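PDB 6Q78: GH26C from Muricauda sp. MAR_2010_75, which probably hydrolyses internal beta-1,4-mannosidic bonds in mannans, as a glycoside hydrolase family 26 endo-mannanase built on a (beta/alpha)8 barrel. Local coordinates for residues K103-S108 with P388-F393; F225-G230 with G295-G300; F276-Y281 with S321-E326; Y299-N304 with N314-I319; G350-N355 with T370-N375. All coordinates share one frame; numbering follows the deposited sequence.

Overall arrangement
All five contacts belong to one (beta/alpha)8 barrel. Contact 2 lies nearest the centre of the molecule, its own centre about 10 Å away, and joins the loop after strand 220-223 to strand 293-298. Contacts 3 and 4 both use helix 306-327, which follows that strand, and their centres are about 14 Å apart. Contact 5 ties helix 351-361 to strand 369-372. Contact 1 lies about 11 Å from contact 5, centre to centre, and D392 links them by probable hydrogen bonds to F352 and T353. Along the chain, contact 1 encloses all the others, so a late helix returns to pack on an early one. The set thus runs from the probable active site to the outer helices.

Contact 1: residues K103-S108 with P388-F393; sequences KKMTGS and PSANDF
M105 and T106, at the end of helix 101-106, pack against A390 and F393 at the start of helix 390-397. Both helices belong to the outer layer of the (beta/alpha)8 barrel. The tight part surrounds the buried F393 ring. T106 CG2 meets its edge near the ring plane, 3.7 Å from F393 CE2. M105 CG lies 3.7 Å from F393 CD2, in an oblique approach. The ring also makes an edge-to-face pair with F352, and V397 adds to the packing on T106. The outer part is nearer solvent. M105 CG stands anti to the backbone N (chi1 -175°), and the chain then bends, laying the thioether over A390. M105 CE is 3.6 Å from A390 CB, and both residues stay partly open to solvent. No hydrogen bond crosses the contact. T106 OG1 instead bonds to I102 O and closes an ST turn, accepting from S108 N at 3.0 Å.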
# COMPACT_ATOMS: atom_id res chain seq x y z
N LYS A 103 9.15 9.04 13.97
CA LYS A 103 9.10 9.46 15.38
C LYS A 103 10.38 10.17 15.81
O LYS A 103 10.33 11.14 16.58
CB LYS A 103 8.83 8.25 16.28
CG LYS A 103 8.75 8.61 17.77
CD LYS A 103 8.27 7.41 18.56
CE LYS A 103 8.60 7.56 20.01
NZ LYS A 103 7.80 8.62 20.62
N LYS A 104 11.56 9.74 15.32
CA LYS A 104 12.77 10.51 15.59
C LYS A 104 12.60 11.95 15.14
O LYS A 104 13.10 12.88 15.79
CB LYS A 104 13.99 9.93 14.86
CG LYS A 104 14.42 8.48 15.21
CD LYS A 104 15.72 8.16 14.47
CE LYS A 104 16.25 6.77 14.74
NZ LYS A 104 15.51 5.72 13.96
N MET A 105 11.95 12.15 14.00
CA MET A 105 11.82 13.45 13.36
C MET A 105 10.74 14.30 14.02
O MET A 105 10.99 15.46 14.36
CB MET A 105 11.47 13.21 11.88
CG MET A 105 11.41 14.48 11.00
SD MET A 105 13.02 15.35 10.88
CE MET A 105 12.68 16.86 11.84
N THR A 106 9.53 13.72 14.19
CA THR A 106 8.34 14.48 14.56
C THR A 106 7.91 14.30 16.01
O THR A 106 7.09 15.09 16.49
CB THR A 106 7.13 14.09 13.70
OG1 THR A 106 6.62 12.79 14.11
CG2 THR A 106 7.46 14.08 12.22
N GLY A 107 8.41 13.27 16.69
CA GLY A 107 7.92 12.90 18.00
C GLY A 107 6.75 11.94 17.99
O GLY A 107 6.43 11.36 19.05
N SER A 108 6.11 11.74 16.82
CA SER A 108 5.02 10.79 16.67
C SER A 108 5.42 9.67 15.73
O SER A 108 6.12 9.91 14.75
CB SER A 108 3.79 11.50 16.09
OG SER A 108 2.74 10.55 15.89
N PRO A 388 18.86 17.65 5.56
CA PRO A 388 18.15 18.59 4.70
C PRO A 388 16.75 17.99 4.46
O PRO A 388 16.66 16.78 4.19
CB PRO A 388 18.96 18.57 3.41
CG PRO A 388 20.31 18.16 3.81
CD PRO A 388 20.13 17.23 4.97
N SER A 389 15.77 18.88 4.50
CA SER A 389 14.30 18.74 4.42
C SER A 389 13.62 18.52 5.78
O SER A 389 12.42 18.48 5.82
CB SER A 389 13.75 17.70 3.42
OG SER A 389 13.99 16.41 3.92
N ALA A 390 14.37 18.49 6.87
CA ALA A 390 13.74 18.26 8.16
C ALA A 390 12.70 19.31 8.52
O ALA A 390 11.60 18.99 8.88
CB ALA A 390 14.81 18.18 9.24
N ASN A 391 13.03 20.59 8.38
CA ASN A 391 12.07 21.63 8.72
C ASN A 391 10.85 21.63 7.81
O ASN A 391 9.74 21.83 8.24
CB ASN A 391 12.73 23.02 8.79
CG ASN A 391 11.78 24.08 9.32
OD1 ASN A 391 11.31 24.92 8.59
ND2 ASN A 391 11.48 24.01 10.61
N ASP A 392 11.10 21.38 6.53
CA ASP A 392 10.05 21.31 5.54
C ASP A 392 9.09 20.16 5.90
O ASP A 392 7.91 20.31 5.86
CB ASP A 392 10.69 21.12 4.15
CG ASP A 392 9.69 20.88 3.04
OD1 ASP A 392 8.62 21.44 3.06
OD2 ASP A 392 10.06 20.12 2.16
N PHE A 393 9.64 19.03 6.31
CA PHE A 393 8.81 17.91 6.72
C PHE A 393 7.99 18.25 7.95
O PHE A 393 6.86 17.87 8.05
CB PHE A 393 9.68 16.69 6.98
CG PHE A 393 8.91 15.41 7.16
CD1 PHE A 393 8.37 14.78 6.09
CD2 PHE A 393 8.76 14.85 8.39
CE1 PHE A 393 7.69 13.58 6.23
CE2 PHE A 393 8.07 13.67 8.55
CZ PHE A 393 7.53 13.02 7.46

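Contact 2: residues F225-G230 with G295-G300; sequences FHEFDG and GMDNYG
E227 and D297 bring their carboxylates together, with E227 OE2 2.5 Å from D297 OD2. The two planes stand at 90° to each other, and the side chains cross at about a right angle. E227 CG lies beside the backbone N, opposite the carbonyl carbon, and the chain then runs straight. This carries the carboxylate across to D297, although the CB of E227 does not point there. D297 OD2 also sits 3.2 Å from E227 CG, beside the chain as well as at its end. D297 CG is turned away from the carbonyl carbon (chi1 -64°), which sends the acid toward the loop 225-230. H226 CG sits between the backbone N and the carbonyl carbon (chi1 65°). Its ring presents an edge to D297, and H226 CD2 lies 3.7 Å from D297 OD2. Second-shell groups fix the acids: W232 bonds E227 OE1, T334 bonds D297 OD1, and R223 forms a salt bridge with D297 OD2. E227 follows strand 220-223, the fourth barrel strand, where clan GH-A enzymes carry their acid/base glutamate. Y299 OH bonds E335, near the end of the seventh strand, the usual place of the nucleophile. A Tris molecule, probably from the crystallisation liquor, hydrogen-bonds H226 NE2 through a hydroxyl oxygen and E227 OE2 through its nitrogen. The position of E227 is consistent with the family's acid/base site, with D297, R223 and W232 probably positioning it.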
# COMPACT_ATOMS: atom_id res chain seq x y z
N PHE A 225 0.13 -7.03 -7.08
CA PHE A 225 0.32 -6.81 -8.53
C PHE A 225 0.27 -5.33 -8.87
O PHE A 225 -0.36 -4.89 -9.84
CB PHE A 225 -0.66 -7.68 -9.37
CG PHE A 225 -0.61 -9.13 -8.97
CD1 PHE A 225 0.56 -9.85 -9.19
CD2 PHE A 225 -1.68 -9.76 -8.34
CE1 PHE A 225 0.66 -11.18 -8.79
CE2 PHE A 225 -1.61 -11.08 -7.94
CZ PHE A 225 -0.43 -11.79 -8.18
N HIS A 226 0.99 -4.55 -8.06
CA HIS A 226 0.97 -3.10 -8.21
C HIS A 226 1.89 -2.62 -9.34
O HIS A 226 2.80 -3.32 -9.82
CB HIS A 226 1.40 -2.44 -6.88
CG HIS A 226 2.82 -2.74 -6.47
ND1 HIS A 226 3.29 -4.04 -6.32
CD2 HIS A 226 3.86 -1.92 -6.17
CE1 HIS A 226 4.55 -4.00 -5.96
NE2 HIS A 226 4.93 -2.73 -5.84
N GLU A 227 1.66 -1.38 -9.76
CA GLU A 227 2.51 -0.77 -10.79
C GLU A 227 2.53 -1.58 -12.06
O GLU A 227 3.54 -1.59 -12.80
CB GLU A 227 3.94 -0.50 -10.27
CG GLU A 227 3.92 0.47 -9.05
CD GLU A 227 5.26 0.68 -8.39
OE1 GLU A 227 6.28 0.21 -8.88
OE2 GLU A 227 5.27 1.33 -7.31
N PHE A 228 1.39 -2.20 -12.38
CA PHE A 228 1.25 -3.10 -13.52
C PHE A 228 1.22 -2.36 -14.85
O PHE A 228 1.22 -3.03 -15.91
CB PHE A 228 -0.09 -3.83 -13.34
CG PHE A 228 -1.28 -2.88 -13.24
CD1 PHE A 228 -1.84 -2.34 -14.39
CD2 PHE A 228 -1.79 -2.50 -12.02
CE1 PHE A 228 -2.89 -1.44 -14.29
CE2 PHE A 228 -2.86 -1.61 -11.91
CZ PHE A 228 -3.40 -1.08 -13.07
N ASP A 229 1.18 -1.03 -14.84
CA ASP A 229 1.28 -0.23 -16.07
C ASP A 229 2.72 -0.01 -16.50
O ASP A 229 2.95 0.40 -17.65
CB ASP A 229 0.50 1.09 -15.94
CG ASP A 229 0.85 1.89 -14.67
OD1 ASP A 229 1.41 1.29 -13.72
OD2 ASP A 229 0.56 3.11 -14.64
N GLY A 230 3.69 -0.26 -15.61
CA GLY A 230 5.08 -0.29 -15.99
C GLY A 230 5.51 -1.68 -16.44
O GLY A 230 4.74 -2.64 -16.41
N GLY A 295 -5.94 3.16 -5.64
CA GLY A 295 -4.68 3.83 -5.39
C GLY A 295 -3.90 4.14 -6.66
O GLY A 295 -4.31 3.82 -7.79
N MET A 296 -2.79 4.83 -6.46
CA MET A 296 -1.75 4.96 -7.48
C MET A 296 -0.44 5.20 -6.75
O MET A 296 -0.42 5.73 -5.63
CB MET A 296 -2.01 6.11 -8.46
CG MET A 296 -1.93 7.47 -7.76
SD MET A 296 -2.10 8.85 -8.92
CE MET A 296 -0.68 8.56 -10.03
N ASP A 297 0.65 4.80 -7.40
CA ASP A 297 2.00 5.12 -6.95
C ASP A 297 2.55 6.25 -7.81
O ASP A 297 2.33 6.30 -9.03
CB ASP A 297 2.92 3.90 -7.05
CG ASP A 297 2.48 2.78 -6.13
OD1 ASP A 297 1.57 3.02 -5.33
OD2 ASP A 297 3.08 1.69 -6.18
N ASN A 298 3.25 7.19 -7.18
CA ASN A 298 3.82 8.29 -7.97
C ASN A 298 5.11 8.79 -7.35
O ASN A 298 5.08 9.56 -6.38
CB ASN A 298 2.82 9.41 -8.15
CG ASN A 298 3.16 10.32 -9.33
OD1 ASN A 298 4.28 10.26 -9.85
ND2 ASN A 298 2.18 11.14 -9.78
N TYR A 299 6.23 8.39 -7.95
CA TYR A 299 7.52 9.04 -7.70
C TYR A 299 7.92 9.94 -8.87
O TYR A 299 8.51 11.00 -8.65
CB TYR A 299 8.62 7.98 -7.55
CG TYR A 299 8.36 6.98 -6.43
CD1 TYR A 299 7.60 5.83 -6.65
CD2 TYR A 299 8.84 7.23 -5.14
CE1 TYR A 299 7.40 4.90 -5.61
CE2 TYR A 299 8.60 6.35 -4.11
CZ TYR A 299 7.90 5.19 -4.36
OH TYR A 299 7.68 4.30 -3.31
N GLY A 300 7.58 9.55 -10.09
CA GLY A 300 8.12 10.24 -11.26
C GLY A 300 7.73 11.70 -11.35
O GLY A 300 8.55 12.54 -11.74

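Contact 3: residues F276-Y281 with S321-E326; sequences FSESEY and SDLAEE
The short helix 278-281 faces helix 306-327, with the CA atoms of E278 and L323 closest at 7.6 Å. L323 lies between two side chains of the short helix. L323 CD1 meets the Y281 ring obliquely, 3.5 Å from Y281 CD2. L323 CD2 lies near the acid end of E278, 4.1 Å from E278 OE1. Y281 CG is anti to the backbone N (chi1 -177°), which puts the ring inward along L323, and its hydroxyl bonds G295 O. The contact thus joins two outer helices of the (beta/alpha)8 barrel next to strand 293-298, whose M294 touches both Y281 and L323. The outer side is acidic and wet. One water donates to E278 OE2 and to D322 OD2. A second donates to E278 OE1, at 2.7 Å, and to E326 OE2. The waters bridge carboxylates that do not touch directly, which probably eases their mutual repulsion. S277 caps the short helix, its OG accepting from E280 N at 3.1 Å.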
# COMPACT_ATOMS: atom_id res chain seq x y z
N PHE A 276 -3.53 9.52 -17.77
CA PHE A 276 -3.98 10.90 -17.76
C PHE A 276 -5.49 11.02 -17.79
O PHE A 276 -6.00 12.14 -17.94
CB PHE A 276 -3.44 11.65 -18.98
CG PHE A 276 -1.96 11.83 -18.97
CD1 PHE A 276 -1.40 12.94 -18.40
CD2 PHE A 276 -1.14 10.88 -19.56
CE1 PHE A 276 -0.05 13.13 -18.40
CE2 PHE A 276 0.22 11.05 -19.55
CZ PHE A 276 0.77 12.18 -18.97
N SER A 277 -6.21 9.90 -17.72
CA SER A 277 -7.66 9.93 -17.85
C SER A 277 -8.28 8.80 -17.03
O SER A 277 -7.62 7.82 -16.66
CB SER A 277 -8.04 9.74 -19.31
OG SER A 277 -7.67 8.45 -19.76
N GLU A 278 -9.58 8.95 -16.76
CA GLU A 278 -10.31 7.87 -16.07
C GLU A 278 -10.27 6.58 -16.88
O GLU A 278 -10.07 5.50 -16.32
CB GLU A 278 -11.77 8.28 -15.85
CG GLU A 278 -11.97 9.42 -14.91
CD GLU A 278 -13.43 9.82 -14.72
OE1 GLU A 278 -14.34 9.17 -15.28
OE2 GLU A 278 -13.65 10.81 -13.99
N SER A 279 -10.49 6.67 -18.20
CA SER A 279 -10.46 5.47 -19.02
C SER A 279 -9.12 4.76 -18.93
O SER A 279 -9.07 3.52 -18.88
CB SER A 279 -10.78 5.80 -20.47
OG SER A 279 -12.14 6.21 -20.54
N GLU A 280 -8.01 5.51 -18.89
CA GLU A 280 -6.72 4.84 -18.82
C GLU A 280 -6.48 4.27 -17.44
O GLU A 280 -5.96 3.16 -17.32
CB GLU A 280 -5.57 5.73 -19.28
CG GLU A 280 -4.24 4.96 -19.51
CD GLU A 280 -4.31 3.77 -20.52
OE1 GLU A 280 -5.21 3.68 -21.41
OE2 GLU A 280 -3.41 2.91 -20.44
N TYR A 281 -6.89 4.98 -16.38
CA TYR A 281 -6.79 4.41 -15.04
C TYR A 281 -7.54 3.10 -14.94
O TYR A 281 -7.11 2.17 -14.25
CB TYR A 281 -7.33 5.39 -14.00
CG TYR A 281 -7.18 4.88 -12.61
CD1 TYR A 281 -5.96 4.99 -11.95
CD2 TYR A 281 -8.25 4.29 -11.94
CE1 TYR A 281 -5.82 4.50 -10.63
CE2 TYR A 281 -8.12 3.80 -10.65
CZ TYR A 281 -6.91 3.91 -10.00
OH TYR A 281 -6.83 3.40 -8.71
N SER A 321 -9.32 10.18 -7.06
CA SER A 321 -10.24 10.68 -6.04
C SER A 321 -11.67 10.80 -6.58
O SER A 321 -12.64 10.44 -5.89
CB SER A 321 -9.72 12.01 -5.51
OG SER A 321 -10.64 12.65 -4.64
N ASP A 322 -11.82 11.27 -7.82
CA ASP A 322 -13.16 11.37 -8.41
C ASP A 322 -13.79 9.99 -8.58
O ASP A 322 -15.00 9.82 -8.32
CB ASP A 322 -13.11 12.05 -9.79
CG ASP A 322 -12.95 13.56 -9.71
OD1 ASP A 322 -13.18 14.14 -8.62
OD2 ASP A 322 -12.64 14.16 -10.78
N LEU A 323 -13.02 9.01 -9.04
CA LEU A 323 -13.58 7.68 -9.22
C LEU A 323 -13.95 7.05 -7.89
O LEU A 323 -14.98 6.37 -7.77
CB LEU A 323 -12.58 6.78 -9.94
CG LEU A 323 -12.44 7.03 -11.43
CD1 LEU A 323 -11.24 6.19 -11.90
CD2 LEU A 323 -13.72 6.64 -12.17
N ALA A 324 -13.12 7.26 -6.86
CA ALA A 324 -13.46 6.75 -5.53
C ALA A 324 -14.74 7.39 -4.99
O ALA A 324 -15.55 6.72 -4.34
CB ALA A 324 -12.28 6.99 -4.58
N GLU A 325 -14.94 8.68 -5.23
CA GLU A 325 -16.20 9.30 -4.82
C GLU A 325 -17.38 8.67 -5.57
O GLU A 325 -18.40 8.33 -4.97
CB GLU A 325 -16.14 10.80 -5.06
CG GLU A 325 -15.28 11.55 -4.06
CD GLU A 325 -15.67 13.01 -3.94
OE1 GLU A 325 -16.72 13.31 -3.33
OE2 GLU A 325 -14.93 13.85 -4.48
N GLU A 326 -17.23 8.47 -6.87
CA GLU A 326 -18.35 7.94 -7.66
C GLU A 326 -18.68 6.49 -7.30
O GLU A 326 -19.87 6.12 -7.28
CB GLU A 326 -18.03 8.09 -9.15
CG GLU A 326 -18.21 9.52 -9.62
CD GLU A 326 -17.70 9.73 -11.02
OE1 GLU A 326 -17.57 10.91 -11.43
OE2 GLU A 326 -17.41 8.71 -11.69
O HOH W 1 -11.81 12.85 -12.93
O HOH W 2 -16.98 8.96 -14.64

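Contact 4: residues Y299-N304 with N314-I319; sequences YGDFNN and NQKLKI
K316 and D301 form a buried salt bridge, with K316 NZ giving a hydrogen bond of 2.8 Å to D301 OD2. The lysine uses the syn lone pair of that oxygen, on the side of OD1. The two side chains approach from opposite directions. Extended beyond CG, the K316 chain reaches across from the helix and sets its amine against the loop. A water accepts from K316 NZ at 2.9 Å and donates weakly to D301 OD1. N273 O is another partner of the amine. The carboxylate has further support: R312 makes a salt bridge to OD1, and N298 ND2 bonds OD2. With both oxygens engaged, the carboxylate should be well fixed in its rotation, and two nearby cations probably favour its charged form. The last methylenes of K316 also close on the acid, CD and CE each 3.6 Å from D301 OD2. F276 makes a cation-pi contact with the lysine. D301 sits in a 3-10 turn, and the next residue, F302, packs on A313 and on L356 and A359 of helix 351-361. The pair therefore ties the loop after strand 293-298 back onto helix 306-327, a link within one beta-alpha connection of the (beta/alpha)8 barrel.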
# COMPACT_ATOMS: atom_id res chain seq x y z
N TYR A 299 6.23 8.39 -7.95
CA TYR A 299 7.52 9.04 -7.70
C TYR A 299 7.92 9.94 -8.87
O TYR A 299 8.51 11.00 -8.65
CB TYR A 299 8.62 7.98 -7.55
CG TYR A 299 8.36 6.98 -6.43
CD1 TYR A 299 7.60 5.83 -6.65
CD2 TYR A 299 8.84 7.23 -5.14
CE1 TYR A 299 7.40 4.90 -5.61
CE2 TYR A 299 8.60 6.35 -4.11
CZ TYR A 299 7.90 5.19 -4.36
OH TYR A 299 7.68 4.30 -3.31
N GLY A 300 7.58 9.55 -10.09
CA GLY A 300 8.12 10.24 -11.26
C GLY A 300 7.73 11.70 -11.35
O GLY A 300 8.55 12.54 -11.74
N ASP A 301 6.48 12.04 -10.99
CA ASP A 301 6.08 13.43 -11.12
C ASP A 301 6.70 14.32 -10.06
O ASP A 301 6.68 15.55 -10.22
CB ASP A 301 4.56 13.56 -11.15
CG ASP A 301 3.95 12.93 -12.39
OD1 ASP A 301 4.57 13.01 -13.48
OD2 ASP A 301 2.85 12.34 -12.26
N PHE A 302 7.32 13.72 -9.05
CA PHE A 302 8.00 14.44 -7.98
C PHE A 302 9.52 14.45 -8.14
O PHE A 302 10.21 15.10 -7.36
CB PHE A 302 7.61 13.87 -6.62
CG PHE A 302 6.15 14.04 -6.28
CD1 PHE A 302 5.62 15.30 -6.07
CD2 PHE A 302 5.31 12.94 -6.18
CE1 PHE A 302 4.28 15.47 -5.76
CE2 PHE A 302 3.96 13.11 -5.87
CZ PHE A 302 3.46 14.39 -5.65
N ASN A 303 10.06 13.80 -9.17
CA ASN A 303 11.51 13.62 -9.27
C ASN A 303 12.14 14.81 -9.99
O ASN A 303 12.47 14.76 -11.18
CB ASN A 303 11.85 12.30 -9.95
CG ASN A 303 13.32 11.94 -9.77
OD1 ASN A 303 14.13 12.78 -9.41
ND2 ASN A 303 13.67 10.67 -10.02
N ASN A 304 12.27 15.91 -9.25
CA ASN A 304 12.84 17.16 -9.78
C ASN A 304 12.15 17.59 -11.07
O ASN A 304 12.80 17.92 -12.07
CB ASN A 304 14.34 17.01 -10.07
CG ASN A 304 15.17 16.72 -8.86
OD1 ASN A 304 15.71 15.62 -8.72
ND2 ASN A 304 15.33 17.72 -8.01
N ASN A 314 -1.15 16.10 -9.12
CA ASN A 314 -2.47 16.45 -8.62
C ASN A 314 -3.58 16.03 -9.58
O ASN A 314 -4.64 15.53 -9.14
CB ASN A 314 -2.52 17.96 -8.37
CG ASN A 314 -3.87 18.43 -7.86
OD1 ASN A 314 -4.59 19.14 -8.56
ND2 ASN A 314 -4.21 18.03 -6.62
N GLN A 315 -3.38 16.23 -10.87
CA GLN A 315 -4.39 15.85 -11.86
C GLN A 315 -4.64 14.34 -11.83
O GLN A 315 -5.79 13.89 -11.96
CB GLN A 315 -3.96 16.30 -13.26
CG GLN A 315 -4.05 17.81 -13.42
CD GLN A 315 -3.35 18.34 -14.65
OE1 GLN A 315 -2.69 17.60 -15.36
NE2 GLN A 315 -3.51 19.63 -14.90
N LYS A 316 -3.57 13.55 -11.73
CA LYS A 316 -3.77 12.11 -11.72
C LYS A 316 -4.45 11.68 -10.42
O LYS A 316 -5.38 10.85 -10.44
CB LYS A 316 -2.43 11.43 -11.94
CG LYS A 316 -1.84 11.68 -13.34
CD LYS A 316 -0.37 11.23 -13.35
CE LYS A 316 0.32 11.62 -14.66
NZ LYS A 316 1.75 11.12 -14.58
N LEU A 317 -4.04 12.25 -9.28
CA LEU A 317 -4.69 11.89 -8.02
C LEU A 317 -6.16 12.31 -8.00
O LEU A 317 -6.98 11.64 -7.35
CB LEU A 317 -3.91 12.44 -6.82
CG LEU A 317 -4.20 11.78 -5.45
CD1 LEU A 317 -3.99 10.28 -5.50
CD2 LEU A 317 -3.30 12.40 -4.38
N LYS A 318 -6.50 13.43 -8.70
CA LYS A 318 -7.88 13.87 -8.75
C LYS A 318 -8.74 12.88 -9.51
O LYS A 318 -9.92 12.66 -9.17
CB LYS A 318 -7.98 15.28 -9.35
CG LYS A 318 -9.41 15.82 -9.42
CD LYS A 318 -9.97 16.07 -8.01
CE LYS A 318 -11.33 16.82 -8.11
NZ LYS A 318 -12.02 16.86 -6.79
N ILE A 319 -8.17 12.27 -10.56
CA ILE A 319 -8.88 11.22 -11.28
C ILE A 319 -9.22 10.08 -10.32
O ILE A 319 -10.34 9.57 -10.31
CB ILE A 319 -8.03 10.69 -12.44
CG1 ILE A 319 -7.96 11.73 -13.58
CG2 ILE A 319 -8.55 9.37 -12.92
CD1 ILE A 319 -6.89 11.35 -14.62
O HOH W 3 3.78 11.90 -16.49

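Contact 5: residues G350-N355 with T370-N375; sequences GFFTNN and TMFWYN
F352 and F372 are the two residues that touch, and both are buried. The aromatic contact comes first. F372 CE1 meets the edge of the F352 ring, in its plane, 3.7 Å from F352 CE1. The ring planes are 77° apart and the centroids 5.8 Å, yet relative to the F372 ring the approach is oblique. F372 CG lies beside its own backbone N (chi1 -69°), which turns the ring from the strand toward the helix. F351 adds to the cluster, its CD2 lying 3.6 Å above one face of F352, toward the rim. Polar bonds do not cross between the segments, but they fix each one. At the helix start N354 N bonds G350 O at 2.8 Å, and N355 N reaches the same oxygen only weakly, in a wider pi-type turn. D392 accepts from F352 N and bonds T353 OG1, holding the first turn. On the other side T370 and F372 make backbone bonds to strand 81-86, and M371 bonds T336. Strand 369-372 thus lies between strands 330-336 and 81-86, where the barrel closes. F372 also touches V83 and L356, while F352 packs on F396, joining this strand to helices 351-361 and 390-397.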
# COMPACT_ATOMS: atom_id res chain seq x y z
N GLY A 350 11.36 22.93 -0.19
CA GLY A 350 9.92 22.94 -0.06
C GLY A 350 9.21 21.73 -0.61
O GLY A 350 8.00 21.79 -0.85
N PHE A 351 9.92 20.62 -0.82
CA PHE A 351 9.28 19.43 -1.39
C PHE A 351 8.00 19.05 -0.66
O PHE A 351 6.96 18.82 -1.28
CB PHE A 351 10.22 18.22 -1.39
CG PHE A 351 9.53 16.99 -1.85
CD1 PHE A 351 9.17 16.86 -3.19
CD2 PHE A 351 9.13 16.00 -0.96
CE1 PHE A 351 8.47 15.75 -3.64
CE2 PHE A 351 8.43 14.89 -1.40
CZ PHE A 351 8.09 14.76 -2.75
N PHE A 352 8.07 18.88 0.66
CA PHE A 352 6.91 18.32 1.35
C PHE A 352 5.77 19.33 1.43
O PHE A 352 4.60 18.98 1.20
CB PHE A 352 7.29 17.85 2.76
CG PHE A 352 8.28 16.71 2.78
CD1 PHE A 352 7.89 15.42 2.42
CD2 PHE A 352 9.60 16.93 3.15
CE1 PHE A 352 8.80 14.36 2.42
CE2 PHE A 352 10.53 15.86 3.17
CZ PHE A 352 10.12 14.57 2.80
N THR A 353 6.09 20.57 1.77
CA THR A 353 5.05 21.55 2.03
C THR A 353 4.47 22.11 0.73
O THR A 353 3.25 22.30 0.64
CB THR A 353 5.61 22.67 2.90
OG1 THR A 353 6.02 22.10 4.16
CG2 THR A 353 4.57 23.74 3.12
N ASN A 354 5.32 22.36 -0.27
CA ASN A 354 4.88 23.07 -1.47
C ASN A 354 4.60 22.16 -2.65
O ASN A 354 3.92 22.58 -3.61
CB ASN A 354 5.96 24.06 -1.92
CG ASN A 354 6.27 25.09 -0.85
OD1 ASN A 354 5.37 25.51 -0.12
ND2 ASN A 354 7.53 25.48 -0.74
N ASN A 355 5.15 20.95 -2.65
CA ASN A 355 5.00 20.04 -3.78
C ASN A 355 4.06 18.89 -3.41
O ASN A 355 2.95 18.79 -3.93
CB ASN A 355 6.35 19.51 -4.27
CG ASN A 355 7.22 20.60 -4.87
OD1 ASN A 355 6.91 21.81 -4.78
ND2 ASN A 355 8.31 20.18 -5.53
N THR A 370 -1.61 8.29 2.49
CA THR A 370 -0.48 8.19 1.60
C THR A 370 0.66 7.53 2.35
O THR A 370 0.70 7.55 3.58
CB THR A 370 -0.11 9.53 0.98
OG1 THR A 370 0.89 9.31 -0.03
CG2 THR A 370 0.43 10.46 2.04
N MET A 371 1.58 6.92 1.62
CA MET A 371 2.69 6.20 2.24
C MET A 371 4.00 6.46 1.51
O MET A 371 4.07 6.35 0.28
CB MET A 371 2.41 4.70 2.25
CG MET A 371 3.38 3.88 3.15
SD MET A 371 3.28 2.12 2.79
CE MET A 371 4.13 2.00 1.20
N PHE A 372 5.03 6.78 2.28
CA PHE A 372 6.39 6.88 1.78
C PHE A 372 7.03 5.50 1.72
O PHE A 372 6.71 4.60 2.52
CB PHE A 372 7.19 7.73 2.78
CG PHE A 372 6.77 9.18 2.78
CD1 PHE A 372 7.15 10.02 1.74
CD2 PHE A 372 6.01 9.72 3.83
CE1 PHE A 372 6.76 11.36 1.73
CE2 PHE A 372 5.65 11.07 3.81
CZ PHE A 372 6.02 11.88 2.76
N TRP A 373 7.94 5.32 0.75
CA TRP A 373 8.75 4.12 0.77
C TRP A 373 9.72 4.16 1.95
O TRP A 373 9.79 5.13 2.69
CB TRP A 373 9.44 3.90 -0.59
CG TRP A 373 9.81 2.47 -0.82
CD1 TRP A 373 11.07 1.98 -1.05
CD2 TRP A 373 8.92 1.33 -0.85
NE1 TRP A 373 11.03 0.61 -1.19
CE2 TRP A 373 9.73 0.19 -1.08
CE3 TRP A 373 7.54 1.17 -0.71
CZ2 TRP A 373 9.20 -1.11 -1.16
CZ3 TRP A 373 7.01 -0.13 -0.78
CH2 TRP A 373 7.85 -1.24 -1.00
N TYR A 374 10.48 3.08 2.14
CA TYR A 374 11.33 3.00 3.32
C TYR A 374 12.57 3.90 3.21
O TYR A 374 13.04 4.25 2.11
CB TYR A 374 11.71 1.56 3.70
CG TYR A 374 12.26 0.64 2.63
CD1 TYR A 374 13.46 0.91 1.97
CD2 TYR A 374 11.59 -0.53 2.31
CE1 TYR A 374 13.97 0.01 1.01
CE2 TYR A 374 12.09 -1.42 1.37
CZ TYR A 374 13.26 -1.15 0.75
OH TYR A 374 13.76 -2.05 -0.20
N ASN A 375 13.12 4.24 4.37
CA ASN A 375 14.49 4.77 4.46
C ASN A 375 15.45 3.60 4.63
O ASN A 375 15.12 2.63 5.30
CB ASN A 375 14.60 5.65 5.71
CG ASN A 375 13.84 6.97 5.60
OD1 ASN A 375 13.43 7.41 4.53
ND2 ASN A 375 13.67 7.63 6.76